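Local coordinates for alpha-galactosidase (PDB 6LCJ), which cleaves terminal alpha-galactosidic bonds, releasing galactose, as a thermostable glycoside hydrolase of family GH36 that assembles into a hexamer, at the interface of chains A and B. Residues are numbered along the deposited sequence; one frame, centred on the assembly and turned at random. Chains: chain A/B, Alpha-galactosidase.

The interface of chains A and B. Residues chain A 70, 73, 266, 368, 372; chain B 366-367, 371.
B:Trp371, at the end of helix 366-371, reaches across to chain A and lays one face of its indole against A:Pro70, a residue that follows a cis peptide bond. The proline CG sits over the six-membered ring, 3.6 Å from its centroid in a CH-pi contact, and the neighbouring CB touches CZ3 nearer the rim. With CG anti to its own carbonyl carbon (chi1 -69°), the indole projects from the helix toward the proline, while its CB packs against CD1 of A:Leu372 at 4.0 Å. CD2 of A:Phe266 comes no nearer than 4.3 Å to the indole CZ2.

One helical turn earlier, B:Glu367 bends at chi2 (72°) and runs between A:Leu372 and A:Arg368. Its CG meets the leucine CD1 at 3.5 Å and the CB of A:Arg368 at 3.6 Å, so aliphatic carbons flank the stem of the acid. The carboxylate OE2 is paired with NH2 of A:Arg73 in a salt bridge and hydrogen bond, modelled so short that its exact length is doubtful; the two flat groups are turned 43° apart, and the oxygen lies out of the guanidinium plane. A longer salt bridge joins OE2 to NH1 of A:Arg368, 3.8 Å away. The two guanidinium groups lie face to face, and the shared carboxylate would partly offset their charges.

Were B:Trp371 an alanine, the indole would be gone, and A:Pro70 would probably lose its CH-pi partner and B:Glu366 its weak one. Because the interface is two-fold symmetric, the patch recurs with the chains exchanged, contributing to hexamer assembly. The indole NE1 lies 3.4 Å from NH2 of A:Arg73 and makes a weak hydrogen bond to OE2 of B:Glu366.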
loop_
_atom_site.group_PDB
_atom_site.type_symbol
_atom_site.label_atom_id
_atom_site.label_comp_id
_atom_site.label_asym_id
_atom_site.label_seq_id
_atom_site.Cartn_x
_atom_site.Cartn_y
_atom_site.Cartn_z
ATOM N N PRO A 70 9.146 18.133 11.825
ATOM C CA PRO A 70 8.845 16.709 12.015
ATOM C C PRO A 70 7.652 16.516 12.958
ATOM O O PRO A 70 7.336 17.425 13.734
ATOM C CB PRO A 70 10.125 16.173 12.651
ATOM C CG PRO A 70 10.542 17.306 13.533
ATOM C CD PRO A 70 10.228 18.572 12.724
ATOM N N ARG A 73 7.604 17.567 16.721
ATOM C CA ARG A 73 7.514 18.948 17.178
ATOM C C ARG A 73 6.092 19.499 17.180
ATOM O O ARG A 73 5.849 20.554 17.777
ATOM C CB ARG A 73 8.395 19.846 16.321
ATOM C CG ARG A 73 9.890 19.716 16.603
ATOM C CD ARG A 73 10.484 21.095 16.599
ATOM N NE ARG A 73 11.913 21.152 16.320
ATOM C CZ ARG A 73 12.434 21.399 15.125
ATOM N NH1 ARG A 73 11.658 21.572 14.065
ATOM N NH2 ARG A 73 13.736 21.467 15.000
ATOM N N PHE A 266 9.854 18.178 21.392
ATOM C CA PHE A 266 11.257 17.786 21.291
ATOM C C PHE A 266 12.082 19.063 21.355
ATOM O O PHE A 266 11.883 19.976 20.546
ATOM C CB PHE A 266 11.532 17.012 19.986
ATOM C CG PHE A 266 12.826 16.238 19.993
ATOM C CD1 PHE A 266 12.842 14.885 20.311
ATOM C CD2 PHE A 266 14.036 16.864 19.690
ATOM C CE1 PHE A 266 14.036 14.163 20.326
ATOM C CE2 PHE A 266 15.228 16.147 19.703
ATOM C CZ PHE A 266 15.223 14.796 20.019
ATOM N N ARG A 368 13.644 25.210 8.087
ATOM C CA ARG A 368 12.582 24.933 9.041
ATOM C C ARG A 368 11.255 25.520 8.580
ATOM O O ARG A 368 10.218 24.861 8.670
ATOM C CB ARG A 368 12.949 25.458 10.426
ATOM C CG ARG A 368 12.052 24.867 11.477
ATOM C CD ARG A 368 12.433 25.266 12.897
ATOM N NE ARG A 368 11.336 24.961 13.822
ATOM C CZ ARG A 368 11.497 24.696 15.112
ATOM N NH1 ARG A 368 12.711 24.707 15.644
ATOM N NH2 ARG A 368 10.444 24.425 15.871
ATOM N N LEU A 372 10.457 22.021 6.125
ATOM C CA LEU A 372 9.700 21.359 7.179
ATOM C C LEU A 372 8.360 22.030 7.425
ATOM O O LEU A 372 7.592 21.554 8.265
ATOM C CB LEU A 372 10.513 21.302 8.480
ATOM C CG LEU A 372 11.872 20.606 8.326
ATOM C CD1 LEU A 372 12.734 20.727 9.586
ATOM C CD2 LEU A 372 11.689 19.151 7.923
ATOM N N GLU B 366 20.836 22.967 12.158
ATOM C CA GLU B 366 20.458 21.628 12.595
ATOM C C GLU B 366 19.248 21.086 11.826
ATOM O O GLU B 366 19.111 19.872 11.664
ATOM C CB GLU B 366 20.197 21.630 14.095
ATOM C CG GLU B 366 20.075 20.230 14.669
ATOM C CD GLU B 366 19.087 20.148 15.817
ATOM O OE1 GLU B 366 19.556 20.203 16.981
ATOM O OE2 GLU B 366 17.858 20.022 15.557
ATOM N N GLU B 367 18.381 21.963 11.319
ATOM C CA GLU B 367 17.263 21.509 10.505
ATOM C C GLU B 367 17.731 20.859 9.214
ATOM O O GLU B 367 17.144 19.868 8.762
ATOM C CB GLU B 367 16.342 22.677 10.178
ATOM C CG GLU B 367 15.190 22.757 11.118
ATOM C CD GLU B 367 15.651 23.216 12.458
ATOM O OE1 GLU B 367 16.565 24.063 12.485
ATOM O OE2 GLU B 367 15.137 22.715 13.472
ATOM N N TRP B 371 17.499 16.982 10.605
ATOM C CA TRP B 371 16.140 16.589 10.244
ATOM C C TRP B 371 16.034 16.253 8.765
ATOM O O TRP B 371 15.361 15.290 8.388
ATOM C CB TRP B 371 15.161 17.696 10.635
ATOM C CG TRP B 371 15.036 17.805 12.128
ATOM C CD1 TRP B 371 15.532 18.801 12.933
ATOM C CD2 TRP B 371 14.400 16.860 13.001
ATOM N NE1 TRP B 371 15.240 18.533 14.247
ATOM C CE2 TRP B 371 14.545 17.352 14.321
ATOM C CE3 TRP B 371 13.726 15.643 12.795
ATOM C CZ2 TRP B 371 14.038 16.674 15.433
ATOM C CZ3 TRP B 371 13.221 14.960 13.899
ATOM C CH2 TRP B 371 13.383 15.486 15.209
#